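Local coordinates for ferredoxin--NADP reductase, apicoplast (Plasmodium falciparum, PDB 3JQR), which transfers electrons between ferredoxin and NADP(H) through a bound FAD, and may serve the last step of isoprenoid precursor synthesis in the apicoplast, at residues Lys17-Asp22 / Lys146-Ile151; Ser31-Tyr36 / Glu220-Tyr225; His52-Ile57 / Ile151-Ala156; Gln168-Phe173 / Asn206-Ile211. The protein carries 1 engineered substitution. All coordinates share one frame; numbering follows the deposited sequence.

Interaction 1 of 4, residues Lys17-Asp22 / Lys146-Ile151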
loop_
_atom_site.group_PDB
_atom_site.type_symbol
_atom_site.label_atom_id
_atom_site.label_comp_id
_atom_site.label_asym_id
_atom_site.label_seq_id
_atom_site.Cartn_x
_atom_site.Cartn_y
_atom_site.Cartn_z
ATOM N N LYS A 17 26.550 5.899 -9.886
ATOM C CA LYS A 17 26.491 7.350 -9.786
ATOM C C LYS A 17 26.023 7.953 -11.106
ATOM O O LYS A 17 26.580 7.658 -12.163
ATOM C CB LYS A 17 27.864 7.902 -9.399
ATOM C CG LYS A 17 27.896 9.392 -9.132
ATOM C CD LYS A 17 29.318 9.852 -8.882
ATOM C CE LYS A 17 29.419 11.365 -8.868
ATOM N NZ LYS A 17 30.838 11.806 -8.986
ATOM N N CYS A 18 24.992 8.790 -11.035
ATOM C CA CYS A 18 24.392 9.377 -12.228
ATOM C C CYS A 18 24.142 10.868 -12.071
ATOM O O CYS A 18 24.378 11.447 -11.012
ATOM C CB CYS A 18 23.071 8.683 -12.565
ATOM S SG CYS A 18 23.196 6.900 -12.768
ATOM N N LYS A 19 23.638 11.478 -13.135
ATOM C CA LYS A 19 23.424 12.909 -13.165
ATOM C C LYS A 19 22.036 13.196 -13.725
ATOM O O LYS A 19 21.581 12.528 -14.653
ATOM C CB LYS A 19 24.500 13.564 -14.035
ATOM C CG LYS A 19 24.881 14.984 -13.644
ATOM C CD LYS A 19 26.345 15.247 -13.987
ATOM C CE LYS A 19 26.682 16.729 -13.961
ATOM N NZ LYS A 19 26.132 17.447 -15.147
ATOM N N ILE A 20 21.364 14.183 -13.145
ATOM C CA ILE A 20 20.072 14.634 -13.639
ATOM C C ILE A 20 20.292 15.652 -14.751
ATOM O O ILE A 20 20.952 16.670 -14.541
ATOM C CB ILE A 20 19.252 15.298 -12.518
ATOM C CG1 ILE A 20 18.894 14.277 -11.436
ATOM C CG2 ILE A 20 17.993 15.940 -13.083
ATOM C CD1 ILE A 20 17.858 13.267 -11.867
ATOM N N VAL A 21 19.754 15.375 -15.935
ATOM C CA VAL A 21 19.850 16.316 -17.049
ATOM C C VAL A 21 18.557 17.102 -17.235
ATOM O O VAL A 21 18.582 18.261 -17.646
ATOM C CB VAL A 21 20.228 15.622 -18.372
ATOM C CG1 VAL A 21 21.730 15.412 -18.451
ATOM C CG2 VAL A 21 19.483 14.309 -18.523
ATOM N N ASP A 22 17.427 16.478 -16.927
ATOM C CA ASP A 22 16.153 17.166 -17.057
ATOM C C ASP A 22 15.182 16.803 -15.941
ATOM O O ASP A 22 15.140 15.663 -15.481
ATOM C CB ASP A 22 15.521 16.873 -18.420
ATOM C CG ASP A 22 14.808 18.081 -19.001
ATOM O OD1 ASP A 22 14.834 19.153 -18.360
ATOM O OD2 ASP A 22 14.231 17.958 -20.102
ATOM N N LYS A 146 17.718 19.307 -8.318
ATOM C CA LYS A 146 17.879 20.273 -9.396
ATOM C C LYS A 146 18.637 19.600 -10.520
ATOM O O LYS A 146 19.266 18.561 -10.306
ATOM C CB LYS A 146 18.641 21.503 -8.902
ATOM C CG LYS A 146 17.857 22.324 -7.894
ATOM C CD LYS A 146 18.703 23.449 -7.308
ATOM C CE LYS A 146 17.873 24.254 -6.319
ATOM N NZ LYS A 146 18.609 25.440 -5.805
ATOM N N ILE A 147 18.589 20.161 -11.720
ATOM C CA ILE A 147 19.266 19.495 -12.818
ATOM C C ILE A 147 20.776 19.561 -12.626
ATOM O O ILE A 147 21.313 20.544 -12.111
ATOM C CB ILE A 147 18.858 20.041 -14.208
ATOM C CG1 ILE A 147 19.933 20.979 -14.768
ATOM C CG2 ILE A 147 17.498 20.735 -14.140
ATOM C CD1 ILE A 147 19.529 21.548 -16.135
ATOM N N ASN A 148 21.451 18.492 -13.029
ATOM C CA ASN A 148 22.891 18.378 -12.855
ATOM C C ASN A 148 23.298 17.888 -11.470
ATOM O O ASN A 148 24.486 17.779 -11.172
ATOM C CB ASN A 148 23.586 19.702 -13.169
ATOM C CG ASN A 148 24.192 19.726 -14.560
ATOM O OD1 ASN A 148 24.110 18.748 -15.304
ATOM N ND2 ASN A 148 24.811 20.845 -14.914
ATOM N N ASP A 149 22.315 17.600 -10.624
ATOM C CA ASP A 149 22.599 17.055 -9.304
ATOM C C ASP A 149 22.914 15.570 -9.415
ATOM O O ASP A 149 22.365 14.877 -10.269
ATOM C CB ASP A 149 21.413 17.273 -8.364
ATOM C CG ASP A 149 21.110 18.741 -8.143
ATOM O OD1 ASP A 149 21.821 19.592 -8.725
ATOM O OD2 ASP A 149 20.163 19.040 -7.382
ATOM N N ASP A 150 23.807 15.084 -8.564
ATOM C CA ASP A 150 24.128 13.664 -8.562
ATOM C C ASP A 150 22.937 12.862 -8.055
ATOM O O ASP A 150 22.166 13.336 -7.221
ATOM C CB ASP A 150 25.359 13.383 -7.701
ATOM C CG ASP A 150 26.641 13.899 -8.328
ATOM O OD1 ASP A 150 26.598 14.374 -9.481
ATOM O OD2 ASP A 150 27.698 13.823 -7.666
ATOM N N ILE A 151 22.790 11.648 -8.572
ATOM C CA ILE A 151 21.738 10.748 -8.130
ATOM C C ILE A 151 22.269 9.327 -8.229
ATOM O O ILE A 151 22.958 8.984 -9.189
ATOM C CB ILE A 151 20.465 10.907 -8.981
ATOM C CG1 ILE A 151 19.283 10.199 -8.315
ATOM C CG2 ILE A 151 20.699 10.391 -10.395
ATOM C CD1 ILE A 151 17.941 10.561 -8.916
#

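Interaction 2 of 4, residues Ser31-Tyr36 / Glu220-Tyr225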
loop_
_atom_site.group_PDB
_atom_site.type_symbol
_atom_site.label_atom_id
_atom_site.label_comp_id
_atom_site.label_asym_id
_atom_site.label_seq_id
_atom_site.Cartn_x
_atom_site.Cartn_y
_atom_site.Cartn_z
ATOM N N SER A 31 -4.382 19.385 -12.898
ATOM C CA SER A 31 -4.112 18.182 -12.124
ATOM C C SER A 31 -3.818 18.534 -10.672
ATOM O O SER A 31 -3.095 19.488 -10.395
ATOM C CB SER A 31 -2.937 17.402 -12.721
ATOM O OG SER A 31 -2.743 16.180 -12.032
ATOM N N PRO A 32 -4.396 17.767 -9.735
ATOM C CA PRO A 32 -4.116 17.916 -8.309
ATOM C C PRO A 32 -2.807 17.231 -7.919
ATOM O O PRO A 32 -2.228 17.537 -6.878
ATOM C CB PRO A 32 -5.299 17.204 -7.647
ATOM C CG PRO A 32 -5.712 16.171 -8.639
ATOM C CD PRO A 32 -5.441 16.761 -9.999
ATOM N N ASN A 33 -2.353 16.305 -8.757
ATOM C CA ASN A 33 -1.087 15.623 -8.526
ATOM C C ASN A 33 0.105 16.508 -8.848
ATOM O O ASN A 33 -0.006 17.477 -9.598
ATOM C CB ASN A 33 -0.999 14.353 -9.375
ATOM C CG ASN A 33 -2.128 13.389 -9.098
ATOM O OD1 ASN A 33 -2.531 13.204 -7.953
ATOM N ND2 ASN A 33 -2.644 12.763 -10.151
ATOM N N GLU A 34 1.245 16.166 -8.266
ATOM C CA GLU A 34 2.512 16.756 -8.649
ATOM C C GLU A 34 3.419 15.604 -9.056
ATOM O O GLU A 34 3.718 14.729 -8.245
ATOM C CB GLU A 34 3.117 17.542 -7.485
ATOM C CG GLU A 34 4.427 18.240 -7.813
ATOM C CD GLU A 34 4.911 19.133 -6.683
ATOM O OE1 GLU A 34 5.854 19.923 -6.910
ATOM O OE2 GLU A 34 4.350 19.048 -5.569
ATOM N N VAL A 35 3.831 15.593 -10.320
ATOM C CA VAL A 35 4.608 14.483 -10.863
ATOM C C VAL A 35 5.745 14.986 -11.741
ATOM O O VAL A 35 5.563 15.906 -12.541
ATOM C CB VAL A 35 3.722 13.540 -11.697
ATOM C CG1 VAL A 35 4.475 12.269 -12.035
ATOM C CG2 VAL A 35 2.436 13.223 -10.952
ATOM N N TYR A 36 6.916 14.378 -11.594
ATOM C CA TYR A 36 8.082 14.809 -12.352
ATOM C C TYR A 36 8.664 13.711 -13.228
ATOM O O TYR A 36 8.863 12.576 -12.791
ATOM C CB TYR A 36 9.175 15.347 -11.425
ATOM C CG TYR A 36 8.818 16.643 -10.739
ATOM C CD1 TYR A 36 8.513 16.667 -9.386
ATOM C CD2 TYR A 36 8.784 17.842 -11.440
ATOM C CE1 TYR A 36 8.187 17.843 -8.747
ATOM C CE2 TYR A 36 8.456 19.030 -10.809
ATOM C CZ TYR A 36 8.159 19.023 -9.461
ATOM O OH TYR A 36 7.829 20.193 -8.817
ATOM N N GLU A 220 -8.220 14.641 -17.101
ATOM C CA GLU A 220 -7.467 14.732 -18.351
ATOM C C GLU A 220 -6.039 15.239 -18.136
ATOM O O GLU A 220 -5.083 14.661 -18.655
ATOM C CB GLU A 220 -8.208 15.610 -19.367
ATOM C CG GLU A 220 -7.452 15.830 -20.670
ATOM C CD GLU A 220 -8.354 16.279 -21.806
ATOM O OE1 GLU A 220 -9.534 15.869 -21.831
ATOM O OE2 GLU A 220 -7.881 17.035 -22.679
ATOM N N ASP A 221 -5.905 16.312 -17.361
ATOM C CA ASP A 221 -4.603 16.922 -17.089
ATOM C C ASP A 221 -3.678 16.057 -16.223
ATOM O O ASP A 221 -2.546 16.447 -15.943
ATOM C CB ASP A 221 -4.783 18.298 -16.440
ATOM C CG ASP A 221 -5.154 19.374 -17.442
ATOM O OD1 ASP A 221 -5.600 19.025 -18.556
ATOM O OD2 ASP A 221 -4.996 20.571 -17.116
ATOM N N SER A 222 -4.159 14.890 -15.804
ATOM C CA SER A 222 -3.373 13.997 -14.955
ATOM C C SER A 222 -2.795 12.817 -15.731
ATOM O O SER A 222 -2.063 12.003 -15.174
ATOM C CB SER A 222 -4.217 13.480 -13.786
ATOM O OG SER A 222 -4.611 14.540 -12.936
ATOM N N ILE A 223 -3.135 12.720 -17.011
ATOM C CA ILE A 223 -2.593 11.667 -17.860
ATOM C C ILE A 223 -1.092 11.859 -18.045
ATOM O O ILE A 223 -0.657 12.841 -18.633
ATOM C CB ILE A 223 -3.274 11.647 -19.247
ATOM C CG1 ILE A 223 -4.787 11.459 -19.094
ATOM C CG2 ILE A 223 -2.669 10.550 -20.125
ATOM C CD1 ILE A 223 -5.545 11.481 -20.407
ATOM N N LEU A 224 -0.302 10.923 -17.532
ATOM C CA LEU A 224 1.144 11.002 -17.677
ATOM C C LEU A 224 1.566 10.541 -19.067
ATOM O O LEU A 224 0.938 9.660 -19.655
ATOM C CB LEU A 224 1.837 10.171 -16.600
ATOM C CG LEU A 224 1.350 10.440 -15.176
ATOM C CD1 LEU A 224 1.994 9.478 -14.196
ATOM C CD2 LEU A 224 1.610 11.889 -14.773
ATOM N N TYR A 225 2.629 11.149 -19.586
ATOM C CA TYR A 225 3.137 10.829 -20.914
ATOM C C TYR A 225 2.052 10.937 -21.979
ATOM O O TYR A 225 2.010 10.144 -22.916
ATOM C CB TYR A 225 3.790 9.440 -20.926
ATOM C CG TYR A 225 5.040 9.372 -20.078
ATOM C CD1 TYR A 225 6.205 10.008 -20.478
ATOM C CD2 TYR A 225 5.050 8.686 -18.869
ATOM C CE1 TYR A 225 7.350 9.956 -19.707
ATOM C CE2 TYR A 225 6.191 8.630 -18.090
ATOM C CZ TYR A 225 7.338 9.267 -18.513
ATOM O OH TYR A 225 8.478 9.218 -17.744
HETATM O O HOH W 1 -1.421 11.377 -12.722
#

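Interaction 3 of 4, residues His52-Ile57 / Ile151-Ala156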
loop_
_atom_site.group_PDB
_atom_site.type_symbol
_atom_site.label_atom_id
_atom_site.label_comp_id
_atom_site.label_asym_id
_atom_site.label_seq_id
_atom_site.Cartn_x
_atom_site.Cartn_y
_atom_site.Cartn_z
ATOM N N HIS A 52 11.715 -2.958 -16.494
ATOM C CA HIS A 52 12.479 -2.994 -15.248
ATOM C C HIS A 52 12.282 -1.734 -14.426
ATOM O O HIS A 52 11.866 -0.694 -14.942
ATOM C CB HIS A 52 13.973 -3.203 -15.506
ATOM C CG HIS A 52 14.360 -4.638 -15.679
ATOM N ND1 HIS A 52 15.403 -5.036 -16.488
ATOM C CD2 HIS A 52 13.832 -5.771 -15.160
ATOM C CE1 HIS A 52 15.508 -6.353 -16.451
ATOM N NE2 HIS A 52 14.566 -6.824 -15.653
ATOM N N THR A 53 12.575 -1.838 -13.137
ATOM C CA THR A 53 12.578 -0.675 -12.273
ATOM C C THR A 53 14.015 -0.364 -11.879
ATOM O O THR A 53 14.912 -1.183 -12.070
ATOM C CB THR A 53 11.726 -0.905 -11.013
ATOM O OG1 THR A 53 12.332 -1.919 -10.202
ATOM C CG2 THR A 53 10.316 -1.344 -11.397
ATOM N N CYS A 54 14.232 0.832 -11.354
ATOM C CA CYS A 54 15.528 1.197 -10.815
ATOM C C CYS A 54 15.312 1.723 -9.409
ATOM O O CYS A 54 14.272 2.309 -9.108
ATOM C CB CYS A 54 16.197 2.267 -11.679
ATOM S SG CYS A 54 15.538 3.943 -11.454
ATOM N N GLY A 55 16.292 1.506 -8.543
ATOM C CA GLY A 55 16.212 2.020 -7.193
ATOM C C GLY A 55 16.941 3.339 -7.091
ATOM O O GLY A 55 18.074 3.469 -7.552
ATOM N N ILE A 56 16.278 4.327 -6.503
ATOM C CA ILE A 56 16.914 5.595 -6.197
ATOM C C ILE A 56 17.185 5.659 -4.697
ATOM O O ILE A 56 16.280 5.447 -3.892
ATOM C CB ILE A 56 16.015 6.779 -6.602
ATOM C CG1 ILE A 56 15.842 6.821 -8.122
ATOM C CG2 ILE A 56 16.588 8.089 -6.083
ATOM C CD1 ILE A 56 14.958 7.948 -8.606
ATOM N N ILE A 57 18.432 5.933 -4.318
ATOM C CA ILE A 57 18.774 6.116 -2.907
ATOM C C ILE A 57 18.714 7.591 -2.530
ATOM O O ILE A 57 19.557 8.377 -2.951
ATOM C CB ILE A 57 20.182 5.589 -2.578
ATOM C CG1 ILE A 57 20.326 4.125 -3.001
ATOM C CG2 ILE A 57 20.473 5.746 -1.089
ATOM C CD1 ILE A 57 21.753 3.618 -2.934
ATOM N N ILE A 151 22.790 11.648 -8.572
ATOM C CA ILE A 151 21.738 10.748 -8.130
ATOM C C ILE A 151 22.269 9.327 -8.229
ATOM O O ILE A 151 22.958 8.984 -9.189
ATOM C CB ILE A 151 20.465 10.907 -8.981
ATOM C CG1 ILE A 151 19.283 10.199 -8.315
ATOM C CG2 ILE A 151 20.699 10.391 -10.395
ATOM C CD1 ILE A 151 17.941 10.561 -8.916
ATOM N N TYR A 152 21.960 8.503 -7.235
ATOM C CA TYR A 152 22.563 7.178 -7.155
ATOM C C TYR A 152 21.546 6.060 -7.328
ATOM O O TYR A 152 20.530 6.013 -6.636
ATOM C CB TYR A 152 23.344 7.036 -5.849
ATOM C CG TYR A 152 24.487 8.020 -5.757
ATOM C CD1 TYR A 152 24.260 9.343 -5.400
ATOM C CD2 TYR A 152 25.788 7.634 -6.052
ATOM C CE1 TYR A 152 25.299 10.252 -5.326
ATOM C CE2 TYR A 152 26.838 8.536 -5.981
ATOM C CZ TYR A 152 26.586 9.844 -5.616
ATOM O OH TYR A 152 27.620 10.751 -5.541
ATOM N N LEU A 153 21.833 5.155 -8.258
ATOM C CA LEU A 153 20.865 4.144 -8.660
ATOM C C LEU A 153 21.300 2.718 -8.352
ATOM O O LEU A 153 22.477 2.373 -8.455
ATOM C CB LEU A 153 20.554 4.274 -10.153
ATOM C CG LEU A 153 19.815 5.538 -10.593
ATOM C CD1 LEU A 153 19.710 5.600 -12.109
ATOM C CD2 LEU A 153 18.434 5.586 -9.963
ATOM N N THR A 154 20.324 1.897 -7.976
ATOM C CA THR A 154 20.515 0.469 -7.801
ATOM C C THR A 154 19.674 -0.231 -8.862
ATOM O O THR A 154 18.660 0.309 -9.302
ATOM C CB THR A 154 20.027 0.008 -6.414
ATOM O OG1 THR A 154 18.593 0.007 -6.383
ATOM C CG2 THR A 154 20.549 0.932 -5.323
ATOM N N GLY A 155 20.089 -1.422 -9.282
ATOM C CA GLY A 155 19.295 -2.197 -10.234
ATOM C C GLY A 155 20.114 -2.949 -11.265
ATOM O O GLY A 155 21.329 -3.085 -11.127
ATOM N N ALA A 156 19.447 -3.448 -12.303
ATOM C CA ALA A 156 18.003 -3.301 -12.453
ATOM C C ALA A 156 17.232 -4.245 -11.528
ATOM O O ALA A 156 17.788 -5.216 -11.013
ATOM C CB ALA A 156 17.601 -3.535 -13.903
HETATM O O HOH W 2 20.517 9.671 -4.927
#

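Interaction 4 of 4, residues Gln168-Phe173 / Asn206-Ile211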
loop_
_atom_site.group_PDB
_atom_site.type_symbol
_atom_site.label_atom_id
_atom_site.label_comp_id
_atom_site.label_asym_id
_atom_site.label_seq_id
_atom_site.Cartn_x
_atom_site.Cartn_y
_atom_site.Cartn_z
ATOM N N GLN A 168 8.622 -10.985 -33.057
ATOM C CA GLN A 168 8.577 -12.076 -34.025
ATOM C C GLN A 168 7.172 -12.669 -34.124
ATOM O O GLN A 168 6.647 -12.858 -35.220
ATOM C CB GLN A 168 9.580 -13.173 -33.646
ATOM C CG GLN A 168 9.715 -14.300 -34.670
ATOM C CD GLN A 168 10.973 -14.186 -35.521
ATOM O OE1 GLN A 168 11.074 -14.795 -36.588
ATOM N NE2 GLN A 168 11.942 -13.409 -35.046
ATOM N N LYS A 169 6.568 -12.959 -32.974
ATOM C CA LYS A 169 5.266 -13.624 -32.940
ATOM C C LYS A 169 4.082 -12.668 -33.109
ATOM O O LYS A 169 2.940 -13.107 -33.239
ATOM C CB LYS A 169 5.100 -14.425 -31.644
ATOM C CG LYS A 169 6.231 -15.398 -31.354
ATOM C CD LYS A 169 5.692 -16.755 -30.916
ATOM C CE LYS A 169 4.956 -16.686 -29.585
ATOM N NZ LYS A 169 5.863 -16.945 -28.429
ATOM N N ASN A 170 4.359 -11.366 -33.108
ATOM C CA ASN A 170 3.306 -10.347 -33.157
ATOM C C ASN A 170 2.291 -10.488 -32.022
ATOM O O ASN A 170 1.092 -10.296 -32.223
ATOM C CB ASN A 170 2.587 -10.359 -34.509
ATOM C CG ASN A 170 3.488 -9.935 -35.653
ATOM O OD1 ASN A 170 4.069 -8.850 -35.637
ATOM N ND2 ASN A 170 3.604 -10.794 -36.658
ATOM N N THR A 171 2.786 -10.814 -30.833
ATOM C CA THR A 171 1.947 -10.981 -29.648
ATOM C C THR A 171 0.992 -9.806 -29.431
ATOM O O THR A 171 1.376 -8.649 -29.591
ATOM C CB THR A 171 2.820 -11.140 -28.392
ATOM O OG1 THR A 171 3.805 -12.155 -28.619
ATOM C CG2 THR A 171 1.968 -11.515 -27.189
ATOM N N ASN A 172 -0.251 -10.107 -29.067
ATOM C CA ASN A 172 -1.232 -9.078 -28.727
ATOM C C ASN A 172 -1.175 -8.734 -27.239
ATOM O O ASN A 172 -0.849 -9.590 -26.417
ATOM C CB ASN A 172 -2.640 -9.540 -29.099
ATOM C CG ASN A 172 -2.769 -9.894 -30.567
ATOM O OD1 ASN A 172 -3.159 -11.006 -30.916
ATOM N ND2 ASN A 172 -2.431 -8.951 -31.435
ATOM N N PHE A 173 -1.506 -7.492 -26.891
ATOM C CA PHE A 173 -1.356 -7.028 -25.514
ATOM C C PHE A 173 -2.561 -6.281 -24.964
ATOM O O PHE A 173 -3.195 -5.497 -25.668
ATOM C CB PHE A 173 -0.142 -6.102 -25.388
ATOM C CG PHE A 173 1.176 -6.793 -25.582
ATOM C CD1 PHE A 173 1.896 -6.623 -26.755
ATOM C CD2 PHE A 173 1.699 -7.607 -24.590
ATOM C CE1 PHE A 173 3.110 -7.258 -26.936
ATOM C CE2 PHE A 173 2.916 -8.244 -24.764
ATOM C CZ PHE A 173 3.622 -8.071 -25.937
ATOM N N ASN A 206 8.334 -3.479 -37.199
ATOM C CA ASN A 206 7.854 -4.699 -37.851
ATOM C C ASN A 206 6.978 -5.536 -36.913
ATOM O O ASN A 206 6.698 -6.706 -37.176
ATOM C CB ASN A 206 8.999 -5.528 -38.452
ATOM C CG ASN A 206 10.043 -5.921 -37.429
ATOM O OD1 ASN A 206 10.372 -5.148 -36.531
ATOM N ND2 ASN A 206 10.579 -7.128 -37.566
ATOM N N TYR A 207 6.552 -4.915 -35.815
ATOM C CA TYR A 207 5.542 -5.488 -34.933
ATOM C C TYR A 207 4.169 -5.114 -35.476
ATOM O O TYR A 207 3.880 -3.935 -35.679
ATOM C CB TYR A 207 5.715 -4.957 -33.504
ATOM C CG TYR A 207 4.555 -5.248 -32.570
ATOM C CD1 TYR A 207 3.545 -4.313 -32.371
ATOM C CD2 TYR A 207 4.472 -6.454 -31.883
ATOM C CE1 TYR A 207 2.484 -4.574 -31.517
ATOM C CE2 TYR A 207 3.414 -6.722 -31.028
ATOM C CZ TYR A 207 2.425 -5.780 -30.848
ATOM O OH TYR A 207 1.374 -6.047 -30.001
ATOM N N THR A 208 3.327 -6.112 -35.725
ATOM C CA THR A 208 2.003 -5.861 -36.291
ATOM C C THR A 208 0.879 -6.435 -35.427
ATOM O O THR A 208 -0.197 -6.763 -35.928
ATOM C CB THR A 208 1.879 -6.418 -37.726
ATOM O OG1 THR A 208 1.892 -7.850 -37.693
ATOM C CG2 THR A 208 3.025 -5.923 -38.590
ATOM N N GLY A 209 1.137 -6.552 -34.128
ATOM C CA GLY A 209 0.140 -7.054 -33.186
ATOM C C GLY A 209 -0.773 -5.958 -32.674
ATOM O O GLY A 209 -0.557 -4.778 -32.955
ATOM N N TYR A 210 -1.796 -6.342 -31.917
ATOM C CA TYR A 210 -2.763 -5.369 -31.418
ATOM C C TYR A 210 -2.636 -5.109 -29.917
ATOM O O TYR A 210 -2.563 -6.043 -29.116
ATOM C CB TYR A 210 -4.193 -5.784 -31.774
ATOM C CG TYR A 210 -5.159 -4.623 -31.739
ATOM C CD1 TYR A 210 -5.243 -3.738 -32.806
ATOM C CD2 TYR A 210 -5.972 -4.401 -30.635
ATOM C CE1 TYR A 210 -6.117 -2.666 -32.779
ATOM C CE2 TYR A 210 -6.851 -3.331 -30.600
ATOM C CZ TYR A 210 -6.917 -2.469 -31.675
ATOM O OH TYR A 210 -7.788 -1.407 -31.646
ATOM N N ILE A 211 -2.610 -3.827 -29.554
ATOM C CA ILE A 211 -2.467 -3.403 -28.165
ATOM C C ILE A 211 -3.670 -2.584 -27.702
ATOM O O ILE A 211 -4.100 -1.653 -28.386
ATOM C CB ILE A 211 -1.192 -2.554 -27.965
ATOM C CG1 ILE A 211 0.056 -3.359 -28.332
ATOM C CG2 ILE A 211 -1.100 -2.053 -26.533
ATOM C CD1 ILE A 211 1.317 -2.532 -28.376
#

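Interaction 1 of 4, residues Lys17-Asp22 / Lys146-Ile151
Cys18 and Ile151 form a hydrogen-bonded pair of the antiparallel sheet in the FAD-binding domain, where strand 16-25 runs beside the start of strand 150-157. Cys18 N bonds to Ile151 O at 2.8 Å and Ile151 N to Cys18 O at 2.9 Å. Lys19 and Asp150 follow as a non-hydrogen-bonded pair, and Ile20 N then bonds to Asp149 O at 3.1 Å. On the buried face CG2 of Ile151 rests 3.6 Å from CB of Cys18. The other branch of Ile151, CG1 anti to the backbone N (chi1 -167°), carries CD1 to within 4.0 Å of CD1 of Ile20; Leu145 touches both isoleucines. Asp150 OD2, by contrast, meets the flank of an extended lysine: CE of Lys17 is 3.2 Å away but NZ 4.0 Å, a long salt bridge. Lys19 bends back so that NZ reaches Asn148 OD1, a bond modelled too short for its length to be trusted. The type II turn Lys146-Asp149 leads the chain into this pairing, one of the strand junctions of the six-stranded antiparallel barrel typical of ferredoxin-NADP reductases.

Interaction 2 of 4, residues Ser31-Tyr36 / Glu220-Tyr225
Ser31 and Ser222 meet hydroxyl to hydroxyl, Ser31 OG donating to Ser222 OG at 2.6 Å. The same Ser31 oxygen accepts from Asn33 N at 3.3 Å in an ST turn, which binds the serine side chain to its own loop while it bonds across to the other. With OG anti to the backbone N (chi1 -175°), the hydroxyl lies between Asn33 N of its own loop and Ser222 OG. Ser222 OG is also hydrogen-bonded to Asn219 OD1, just ahead of residues 220-225. Beside the serines, CB of Ser31 lies 3.4 Å from Asp221 O, and Asp221 turns its carboxylate to Asn30, OD2 bonding to the backbone N there.

A water bridges the two segments beside the serines: it donates to Ser222 O at 2.6 Å and accepts a weak bond from Asn33 ND2 at 3.2 Å. The other end of that amide, Asn33 OD1, has a weak hydrogen bond to Lys119, part of the NADP(+) site. Further along, the chemistry turns apolar. Val35 and Leu224 cross at about a right angle, and a single methyl does the touching: Leu224 CD2 sits 4.0 Å from Val35 CG1 and 4.1 Å from both CB and CG2, meeting the fork of the valine.

The contact joins the two domains of the reductase. Val35 lies in strand 35-41 of the FAD-binding sheet, close to the bound FAD, while residues 220-225 link strand 211-217 of the parallel sheet to helix 226-235, with Leu224 also packing on Val27 and Thr180.

Interaction 3 of 4, residues His52-Ile57 / Ile151-Ala156
Gly55 and Thr154 pair in the antiparallel barrel of the FAD-binding domain, where strand 53-56 lies against strand 150-157 with their directions 143° apart. The two residues exchange both backbone bonds: Gly55 N to Thr154 O and Thr154 N to Gly55 O, each 2.8 Å. A third bond, from Ile57 N to Tyr152 O, continues the ladder at 3.1 Å. Beyond it a water spans the strands, donating to Ile57 O and accepting from Tyr152 N.

Thr154 turns OG1 between its backbone N and carbonyl carbon (chi1 73°), which brings it into close contact with the bare CA of Gly55 at 3.2 Å; the hydroxyl's hydrogen bond is with His157 NE2. Its other branch, CG2, meets Ile57 CD1 at 3.8 Å, the two side chains crossing at about a right angle. Strand 53-56 borders the FAD site: Thr53 touches the cofactor, and strand 101-104, which carries FAD-binding residues, flanks strand 53-56 on the edge away from strand 150-157.

On the face bearing Ile56 and Leu153 these two side chains lie side by side, pointing the same way. CD2 of Leu153 is pressed tightly against CG1 of Ile56 at 3.4 Å and also meets SG of Cys54 at 3.6 Å. Ile56 CD1 and CG2 both reach Ile151 CD1. At the other end of the pairing, past a cis peptide between Gly155 and Ala156, CB of Ala156 approaches His52 ND1 obliquely at 3.7 Å; that nitrogen is hydrogen-bonded to Leu49 N.

Interaction 4 of 4, residues Gln168-Phe173 / Asn206-Ile211
Asn170 meets Thr208 where helix 166-169 gives out, the asparagine leaving helical geometry with a positive phi of 56°. Its OD1 takes two bonds from Thr208: a firm one from the backbone N at 2.8 Å, which comes in from above the amide plane, and a weak one from OG1 at 3.2 Å. Thr171 follows with its carbonyl turned to the far segment, where Tyr207 OH donates to Thr171 O at 2.6 Å, almost in line with the C=O bond. Tyr207 reaches it because CG stands opposite its backbone N (chi1 168°); one face of the ring is covered by Gly209 N. Asn172 places its CB 3.5 Å from Tyr210 O. At Phe173 the chain settles into parallel sheet: Phe173 N bonds to Tyr210 O at 2.9 Å, and the Phe173 side chain lies beside that of Ile211, pointing the same way, CB 4.0 Å from CG1. The phenyl edge takes Tyr207 OH, 3.3 Å from CD1, while Thr171 CG2 lies above one face, toward its rim. Strands 173-178 and 211-217 begin here as neighbours in the parallel sheet of the NADP-binding domain, with strand 280-285 on the other side of Phe173 and helix 183-192 packing on Phe173 and Ile211.

Interactions 1 and 3 share Ile151 and lie on the two edges of strand 150-157, joining it to strands 16-25 and 53-56 of one antiparallel sheet. Interaction 3 is the buried member, a backbone ladder with aliphatic packing, near FAD; interaction 1 reaches the surface, where lysines, aspartates and an asparagine join the isoleucines. Interaction 4 is the counterpart in the other domain, a parallel strand start bordered by side-chain bonds to backbone, its centre about 36 Å from that of interaction 1. Interaction 2 alone crosses between domains: it has no strand ladder, resting chiefly on a serine pair, a water and one aliphatic touch beside both nucleotide sites.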